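Local coordinates for replication initiation and membrane attachment protein (Geobacillus stearothermophilus 10, PDB 5WTN), which serves as a primosomal protein in bacterial DNA replication, assembles as a tetramer and forms a complex with a primosomal re-initiation protein, at the interface of chains A and B and the interface of chains A and C. Coordinates in Å, arbitrary orientation; residue numbers count along the deposited sequence, not the author numbering. Chains: chain A/B/C, Replication initiation and membrane attachment protein.

Contact 1: the interface of chains A and B. Residues chain A 132, 136, 139-140; chain B 55, 65, 69.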
# COMPACT_ATOMS: atom_id res chain seq x y z
N VAL A 132 14.52 -22.89 -6.14
CA VAL A 132 13.64 -22.33 -7.14
C VAL A 132 14.06 -22.63 -8.58
O VAL A 132 13.27 -22.51 -9.52
CB VAL A 132 13.55 -20.81 -6.89
CG1 VAL A 132 14.02 -19.99 -8.08
CG2 VAL A 132 12.15 -20.43 -6.42
N LEU A 136 13.93 -19.51 -12.88
CA LEU A 136 13.05 -18.74 -12.02
C LEU A 136 13.85 -17.74 -11.17
O LEU A 136 13.38 -16.63 -10.88
CB LEU A 136 12.22 -19.67 -11.15
CG LEU A 136 11.22 -19.04 -10.19
CD1 LEU A 136 10.41 -17.99 -10.91
CD2 LEU A 136 10.32 -20.10 -9.63
N GLN A 139 14.42 -14.57 -13.13
CA GLN A 139 13.19 -13.80 -13.26
C GLN A 139 12.93 -13.01 -11.99
O GLN A 139 12.48 -11.87 -12.03
CB GLN A 139 12.00 -14.73 -13.55
CG GLN A 139 12.18 -15.58 -14.80
CD GLN A 139 10.85 -16.05 -15.38
OE1 GLN A 139 9.79 -15.53 -15.03
NE2 GLN A 139 10.91 -17.03 -16.26
N LEU A 140 13.23 -13.63 -10.85
CA LEU A 140 13.09 -12.99 -9.56
C LEU A 140 14.07 -11.83 -9.44
O LEU A 140 13.69 -10.71 -9.09
CB LEU A 140 13.33 -13.99 -8.43
CG LEU A 140 12.24 -15.04 -8.21
CD1 LEU A 140 12.59 -15.96 -7.06
CD2 LEU A 140 10.89 -14.38 -7.98
N LEU B 55 4.59 -11.17 -11.22
CA LEU B 55 5.85 -11.79 -11.61
C LEU B 55 5.80 -12.33 -13.03
O LEU B 55 6.69 -12.06 -13.85
CB LEU B 55 6.21 -12.91 -10.63
CG LEU B 55 7.58 -13.53 -10.84
CD1 LEU B 55 8.64 -12.44 -10.79
CD2 LEU B 55 7.82 -14.58 -9.78
N ARG B 65 6.40 -24.61 -10.65
CA ARG B 65 6.75 -23.30 -10.13
C ARG B 65 6.07 -23.08 -8.79
O ARG B 65 6.72 -22.81 -7.79
CB ARG B 65 6.35 -22.20 -11.12
CG ARG B 65 7.36 -21.07 -11.22
CD ARG B 65 6.73 -19.82 -11.83
NE ARG B 65 7.65 -19.11 -12.71
CZ ARG B 65 7.69 -17.79 -12.84
NH1 ARG B 65 6.85 -17.03 -12.15
NH2 ARG B 65 8.56 -17.23 -13.66
N LEU B 69 7.80 -22.34 -5.20
CA LEU B 69 7.67 -21.05 -4.53
C LEU B 69 7.03 -21.25 -3.18
O LEU B 69 7.42 -20.60 -2.21
CB LEU B 69 6.79 -20.10 -5.34
CG LEU B 69 7.31 -19.52 -6.66
CD1 LEU B 69 6.15 -18.90 -7.43
CD2 LEU B 69 8.38 -18.47 -6.38
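Polar contact is centred on B:Arg65, which reaches across to A:Gln139. The terminal guanidinium nitrogen B:Arg65 NH2 donates a hydrogen bond to the side-chain amide oxygen A:Gln139 OE1, at 2.5 Å. The bond is bent, with 117° at the hydrogen. The oxygen lies in the plane of the guanidinium group. The donor, however, stands above the amide plane, 64° out of it, and does not meet a lone pair. The two flat groups are steeply inclined to each other. The bent angle and the out-of-plane donor point to an imperfect hydrogen bond, and its short length is not reliable at this resolution.

Apolar contacts flank this bond on one side. A:Leu136 lies over one face of the same guanidinium group, its methyl CD1 3.2 Å above the plane at the centre. Its CG is anti to the backbone N (chi1 -179°), which turns the isobutyl group towards chain B. The other methyl, CD2, touches the aliphatic part of B:Arg65 at CG, 3.5 Å away. It also reaches towards B:Leu69 CD2. Further along the helix, A:Leu140 CD2 meets B:Leu55 CD2 at 3.6 Å, branch against branch. A:Val132 adds a looser contact near B:Leu69.

The patch is one part of a two-fold symmetric interface, so its twin exists with the chains exchanged. The chain A residues line helix 134-143 and the end of helix 122-132. Chain B answers with the end of helix 40-55 and with helix 64-70.

Contact 2: the interface of chains A and C. Residues chain A 25, 146, 192-193; chain C 19-21.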
# COMPACT_ATOMS: atom_id res chain seq x y z
N VAL A 25 5.87 -3.63 -0.84
CA VAL A 25 7.12 -4.23 -1.35
C VAL A 25 7.55 -5.43 -0.52
O VAL A 25 7.82 -6.51 -1.08
CB VAL A 25 8.28 -3.23 -1.40
CG1 VAL A 25 9.61 -3.95 -1.73
CG2 VAL A 25 7.99 -2.15 -2.41
N ARG A 146 16.16 -2.67 -11.31
CA ARG A 146 15.84 -1.53 -12.15
C ARG A 146 17.09 -1.10 -12.92
O ARG A 146 18.20 -1.13 -12.38
CB ARG A 146 15.32 -0.36 -11.30
CG ARG A 146 14.12 -0.72 -10.44
CD ARG A 146 12.85 -0.81 -11.27
NE ARG A 146 11.68 -1.13 -10.45
CZ ARG A 146 11.09 -0.28 -9.62
NH1 ARG A 146 11.56 0.95 -9.49
NH2 ARG A 146 10.04 -0.66 -8.92
N ILE A 192 16.42 -3.23 -6.39
CA ILE A 192 15.66 -2.30 -5.56
C ILE A 192 16.30 -2.23 -4.19
O ILE A 192 16.58 -3.27 -3.57
CB ILE A 192 14.22 -2.80 -5.35
CG1 ILE A 192 13.48 -2.92 -6.68
CG2 ILE A 192 13.47 -1.89 -4.39
CD1 ILE A 192 13.28 -1.62 -7.36
N ARG A 193 16.55 -1.02 -3.71
CA ARG A 193 17.23 -0.80 -2.43
C ARG A 193 16.67 0.45 -1.79
O ARG A 193 15.98 1.24 -2.45
CB ARG A 193 18.73 -0.65 -2.65
CG ARG A 193 19.13 0.66 -3.29
CD ARG A 193 20.57 0.61 -3.78
NE ARG A 193 21.02 1.93 -4.22
CZ ARG A 193 22.10 2.14 -4.97
NH1 ARG A 193 22.84 1.12 -5.37
NH2 ARG A 193 22.43 3.38 -5.32
N ARG C 19 15.94 3.98 -7.80
CA ARG C 19 16.50 2.72 -7.33
C ARG C 19 15.68 2.19 -6.15
O ARG C 19 15.91 1.08 -5.67
CB ARG C 19 17.96 2.89 -6.93
CG ARG C 19 18.63 4.12 -7.52
CD ARG C 19 19.71 3.74 -8.52
NE ARG C 19 19.14 3.22 -9.77
CZ ARG C 19 18.37 3.93 -10.58
NH1 ARG C 19 17.90 3.37 -11.69
NH2 ARG C 19 18.06 5.18 -10.29
N GLY C 20 14.74 3.01 -5.69
CA GLY C 20 13.87 2.66 -4.58
C GLY C 20 12.46 2.37 -5.05
O GLY C 20 12.18 2.30 -6.25
N VAL C 21 11.55 2.17 -4.10
CA VAL C 21 10.13 2.14 -4.39
C VAL C 21 9.41 2.92 -3.32
O VAL C 21 9.37 2.54 -2.15
CB VAL C 21 9.59 0.71 -4.43
CG1 VAL C 21 8.09 0.73 -4.67
CG2 VAL C 21 10.28 -0.08 -5.52
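The backbone of A:Arg193 meets the backbone of C:Arg19. A:Arg193 N donates a hydrogen bond to the carbonyl oxygen C:Arg19 O at 2.9 Å. The bond is nearly straight, with 165° at the hydrogen, and it runs almost along the C=O axis. It ties two loops together without using either side chain. Those side chains lie side by side and point the same way, their guanidinium planes 86° apart. The like-charged groups are separated by 5.5 Å, from A:Arg193 NH2 to C:Arg19 NE.

C:Val21 carries the apolar side of the patch, and its two methyls point to different partners. CG1, anti to the backbone N (chi1 177°), touches A:Val25 CG2 at 3.7 Å. CG2 turns to A:Ile192 and meets its CG2 methyl at 3.8 Å. The same valine methyl also lies 3.5 Å from A:Arg146 NH2, where the two side chains cross at about a right angle. Within chain A, the A:Ile192 methyl CD1 sits 3.4 Å above the centre of the A:Arg146 guanidinium plane. This packing within chain A probably steadies the flat group beside C:Val21. C:Gly20 brings its CA close to A:Arg193 O.

In chain C the segment is the loop between strand 13-17 and helix 24-38. In chain A, A:Val25 begins helix 24-38, A:Arg146 follows helix 134-143, and the 192-193 pair belongs to the loop before 3-10 helix 203-205.

Contact 3: the interface of chains A and C. Residues chain A 161, 167, 238-239, 284-285; chain C 37, 123, 127.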
# COMPACT_ATOMS: atom_id res chain seq x y z
N PHE A 161 21.14 21.97 -0.30
CA PHE A 161 20.20 22.61 0.60
C PHE A 161 20.52 24.09 0.67
O PHE A 161 19.62 24.93 0.63
CB PHE A 161 20.33 21.98 1.99
CG PHE A 161 19.20 22.31 2.93
CD1 PHE A 161 18.15 21.41 3.11
CD2 PHE A 161 19.19 23.50 3.64
CE1 PHE A 161 17.09 21.70 3.98
CE2 PHE A 161 18.14 23.79 4.51
CZ PHE A 161 17.09 22.89 4.69
N ALA A 167 18.58 30.19 6.49
CA ALA A 167 18.00 30.16 7.83
C ALA A 167 17.96 31.57 8.42
O ALA A 167 18.96 32.30 8.38
CB ALA A 167 18.80 29.24 8.74
N PHE A 238 25.02 26.39 9.89
CA PHE A 238 24.08 26.89 8.91
C PHE A 238 22.74 27.18 9.57
O PHE A 238 22.13 28.22 9.31
CB PHE A 238 23.91 25.86 7.79
CG PHE A 238 22.79 26.19 6.83
CD1 PHE A 238 23.04 26.90 5.67
CD2 PHE A 238 21.48 25.79 7.10
CE1 PHE A 238 22.00 27.21 4.79
CE2 PHE A 238 20.44 26.09 6.24
CZ PHE A 238 20.70 26.80 5.08
N LEU A 239 22.29 26.25 10.39
CA LEU A 239 21.00 26.37 11.06
C LEU A 239 20.98 27.56 12.01
O LEU A 239 20.00 28.31 12.05
CB LEU A 239 20.67 25.09 11.81
CG LEU A 239 19.43 25.12 12.71
CD1 LEU A 239 18.20 25.17 11.85
CD2 LEU A 239 19.36 23.92 13.64
N ARG A 284 14.14 29.91 11.23
CA ARG A 284 13.07 29.71 10.25
C ARG A 284 13.64 29.39 8.86
O ARG A 284 14.64 29.97 8.43
CB ARG A 284 12.16 30.95 10.22
CG ARG A 284 11.03 30.91 9.19
CD ARG A 284 9.94 31.92 9.53
NE ARG A 284 9.00 32.14 8.43
CZ ARG A 284 9.08 33.14 7.56
NH1 ARG A 284 10.05 34.04 7.66
NH2 ARG A 284 8.18 33.25 6.59
N LEU A 285 13.01 28.44 8.17
CA LEU A 285 13.46 28.06 6.84
C LEU A 285 12.75 28.92 5.79
O LEU A 285 11.52 29.07 5.82
CB LEU A 285 13.20 26.58 6.60
CG LEU A 285 13.73 25.93 5.32
CD1 LEU A 285 15.26 25.81 5.26
CD2 LEU A 285 13.08 24.58 5.14
N LEU C 37 7.86 21.93 5.37
CA LEU C 37 9.07 22.60 4.92
C LEU C 37 9.09 23.03 3.44
O LEU C 37 9.49 24.13 3.15
CB LEU C 37 10.30 21.77 5.27
CG LEU C 37 10.43 21.54 6.78
CD1 LEU C 37 11.77 20.90 7.17
CD2 LEU C 37 10.21 22.85 7.51
N MET C 123 18.62 19.97 11.49
CA MET C 123 17.91 21.08 10.91
C MET C 123 16.43 20.80 10.72
O MET C 123 15.60 21.64 11.07
CB MET C 123 18.59 21.54 9.63
CG MET C 123 20.08 21.69 9.78
SD MET C 123 20.84 22.66 8.50
CE MET C 123 19.98 22.04 7.06
N PHE C 127 13.50 23.06 12.00
CA PHE C 127 12.63 23.78 11.07
C PHE C 127 11.16 23.35 11.20
O PHE C 127 10.30 24.19 11.41
CB PHE C 127 13.12 23.67 9.61
CG PHE C 127 14.41 24.39 9.33
CD1 PHE C 127 14.66 25.66 9.84
CD2 PHE C 127 15.39 23.79 8.56
CE1 PHE C 127 15.85 26.30 9.57
CE2 PHE C 127 16.60 24.44 8.28
CZ PHE C 127 16.83 25.69 8.78
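C:Phe127 is clamped between two leucines of chain A, one over each face of its ring. A:Leu239 CD1 lies over one face, 3.8 Å from the ring centroid, in a CH-pi contact, with the two side chains sliding past each other in opposite directions. A:Leu285 covers the other face, its side chain crossing that of C:Phe127 at about a right angle. Its CB makes the matching CH-pi contact, offset toward the rim, and its CD1 methyl reaches C:Phe127 CE2 at 3.6 Å on the same side. The CG of A:Leu285 is anti to the backbone N (chi1 -174°), which carries that methyl along the ring. A:Leu285 CD2 turns away to C:Leu37 CB, 4.0 Å off.

C:Met123 packs against A:Phe161 and A:Phe238. Its chain bends at chi3 (-42°) and turns the CE methyl over the face of A:Phe161, 3.6 Å above the plane and toward the rim. The sulfur SD meets A:Phe238 CD2 at 3.5 Å. Within chain A, A:Phe238 CZ abuts the edge of the A:Phe161 ring in its plane. The two aromatics thus form a corner around the methionine. A:Phe161 CZ also approaches C:Phe127 CE2, and A:Ala167 CB packs loosely near C:Phe127 CZ.

The cluster docks helix 122-143 of chain C onto the C-terminal part of chain A. It appears to anchor that part on the neighbouring subunit and so to support assembly of the tetramer.

Contact 1 and contact 2 lie about 18 Å apart, contact 2 and contact 3 about 29 Å, and contacts 1 and 3 about 47 Å, measured between centres of their C-alpha atoms. Contacts 2 and 3 belong to the same A-C interface, which therefore spans at least these two separate patches. Helix 24-38 serves both, through A:Val25 in one and C:Leu37 in the other. Segment 122-143, one helix in chain C but split into helices 122-132 and 134-143 in chain A, serves contacts 1 and 3. Two different two-fold interfaces on one chain fit the known tetramer, which could be built as paired dimers.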